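Local coordinates for protein paenibacillus xanthan lyase (Paenibacillus, PDB 6F2P) that probably cleaves the polysaccharide xanthan by beta-elimination, as a calcium-containing, multidomain lyase of polysaccharide lyase family 8, at residues V964-A969 and D1032-V1037. Sequence-based numbering, arbitrary orientation.
Sequences VYMMWA and DAVKLV. With CA (calcium ion), chain G.
A water and a calcium ion sit where the direct backbone bonding of this antiparallel strand pair ends, in the Golvesin C-terminal domain, a sandwich of antiparallel sheets at the end of the chain. Strands 964-967 and 1033-1037 run at 156° to each other. Y965 and K1035 exchange two backbone hydrogen bonds; the one from Y965 N to K1035 O is 2.9 Å long and nearly straight. M967 N adds a bond to A1033 O, in its carbonyl plane. Beyond it the direct bonding stops, and the water bridges M967 O and D1032 N. M966 and V1034 lie side by side on one face, M966 CE 3.9 Å from V1034 CG1. V964 and L1036 share this face, which packs on I1018 and I1020 of strand 1017-1021. On the other face the Y965 ring has K1035 O at its edge and crosses V1037 obliquely. K1035 forms a cation-pi contact with W1002. D1032 has CG anti to its backbone N (chi1 -171°), and its carboxylate lies beside M967. An alanine here would lose the carboxylate and would probably weaken the calcium site, which D910, N911, Y933 and D936 complete. D1032 OD1 binds the ion at 2.5 Å, while OD2 lies 3.7 Å from M967 CG.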
# COMPACT_ATOMS: atom_id res chain seq x y z
N VAL A 964 -11.42 21.90 -50.54
CA VAL A 964 -12.51 21.11 -51.10
C VAL A 964 -12.17 20.58 -52.50
O VAL A 964 -12.05 21.36 -53.45
CB VAL A 964 -13.82 21.93 -51.13
CG1 VAL A 964 -14.93 21.16 -51.81
CG2 VAL A 964 -14.24 22.33 -49.72
N TYR A 965 -12.00 19.27 -52.62
CA TYR A 965 -11.72 18.63 -53.91
C TYR A 965 -12.94 17.90 -54.46
O TYR A 965 -13.84 17.52 -53.72
CB TYR A 965 -10.57 17.64 -53.80
CG TYR A 965 -9.25 18.25 -53.42
CD1 TYR A 965 -8.94 18.51 -52.09
CD2 TYR A 965 -8.30 18.55 -54.38
CE1 TYR A 965 -7.74 19.07 -51.73
CE2 TYR A 965 -7.08 19.11 -54.03
CZ TYR A 965 -6.81 19.36 -52.70
OH TYR A 965 -5.60 19.91 -52.33
N MET A 966 -12.95 17.69 -55.77
CA MET A 966 -13.98 16.88 -56.41
C MET A 966 -13.42 16.09 -57.60
O MET A 966 -12.57 16.57 -58.35
CB MET A 966 -15.16 17.74 -56.85
CG MET A 966 -16.26 16.95 -57.53
SD MET A 966 -17.64 17.94 -58.14
CE MET A 966 -18.44 18.43 -56.61
N MET A 967 -13.90 14.86 -57.74
CA MET A 967 -13.52 14.01 -58.86
C MET A 967 -14.77 13.68 -59.65
O MET A 967 -15.87 13.66 -59.10
CB MET A 967 -12.87 12.74 -58.33
CG MET A 967 -12.38 11.78 -59.40
SD MET A 967 -11.50 10.41 -58.64
CE MET A 967 -10.14 11.28 -57.87
N TRP A 968 -14.60 13.43 -60.95
CA TRP A 968 -15.72 13.05 -61.80
C TRP A 968 -15.25 12.27 -63.03
O TRP A 968 -14.05 12.15 -63.29
CB TRP A 968 -16.51 14.30 -62.23
CG TRP A 968 -15.66 15.36 -62.88
CD1 TRP A 968 -15.04 15.29 -64.09
CD2 TRP A 968 -15.36 16.65 -62.34
NE1 TRP A 968 -14.36 16.45 -64.34
CE2 TRP A 968 -14.54 17.31 -63.29
CE3 TRP A 968 -15.69 17.32 -61.16
CZ2 TRP A 968 -14.05 18.60 -63.08
CZ3 TRP A 968 -15.20 18.60 -60.96
CH2 TRP A 968 -14.39 19.23 -61.92
N ALA A 969 -16.22 11.74 -63.78
CA ALA A 969 -15.95 11.01 -65.01
C ALA A 969 -16.00 11.90 -66.26
O ALA A 969 -17.08 12.29 -66.71
CB ALA A 969 -16.91 9.83 -65.14
N ASP A 1032 -19.78 12.27 -58.56
CA ASP A 1032 -18.88 11.18 -58.16
C ASP A 1032 -18.46 11.27 -56.68
O ASP A 1032 -19.07 10.62 -55.82
CB ASP A 1032 -17.65 11.14 -59.08
CG ASP A 1032 -16.80 9.91 -58.87
OD1 ASP A 1032 -17.31 8.88 -58.37
OD2 ASP A 1032 -15.60 9.96 -59.22
N ALA A 1033 -17.43 12.06 -56.40
CA ALA A 1033 -16.92 12.18 -55.03
C ALA A 1033 -16.28 13.54 -54.69
O ALA A 1033 -15.71 14.22 -55.55
CB ALA A 1033 -15.94 11.04 -54.73
N VAL A 1034 -16.40 13.91 -53.41
CA VAL A 1034 -15.73 15.08 -52.86
C VAL A 1034 -14.76 14.68 -51.75
O VAL A 1034 -14.89 13.61 -51.16
CB VAL A 1034 -16.74 16.11 -52.31
CG1 VAL A 1034 -17.78 16.45 -53.37
CG2 VAL A 1034 -17.42 15.56 -51.07
N LYS A 1035 -13.78 15.54 -51.47
CA LYS A 1035 -12.82 15.29 -50.40
C LYS A 1035 -12.37 16.58 -49.72
O LYS A 1035 -11.83 17.48 -50.37
CB LYS A 1035 -11.60 14.52 -50.90
CG LYS A 1035 -10.60 14.19 -49.80
CD LYS A 1035 -9.55 13.18 -50.24
CE LYS A 1035 -8.56 13.77 -51.23
NZ LYS A 1035 -7.37 12.88 -51.43
N LEU A 1036 -12.61 16.67 -48.42
CA LEU A 1036 -12.14 17.80 -47.65
C LEU A 1036 -10.79 17.44 -47.03
O LEU A 1036 -10.64 16.39 -46.40
CB LEU A 1036 -13.15 18.19 -46.56
CG LEU A 1036 -14.31 19.12 -46.95
CD1 LEU A 1036 -15.09 18.59 -48.13
CD2 LEU A 1036 -15.23 19.36 -45.77
N VAL A 1037 -9.80 18.31 -47.23
CA VAL A 1037 -8.50 18.09 -46.63
C VAL A 1037 -8.15 19.28 -45.75
O VAL A 1037 -8.12 20.42 -46.22
CB VAL A 1037 -7.42 17.93 -47.69
CG1 VAL A 1037 -6.10 17.52 -47.03
CG2 VAL A 1037 -7.85 16.90 -48.73
CA CA G . -18.28 6.94 -57.12
O HOH W 1 -18.38 14.83 -59.10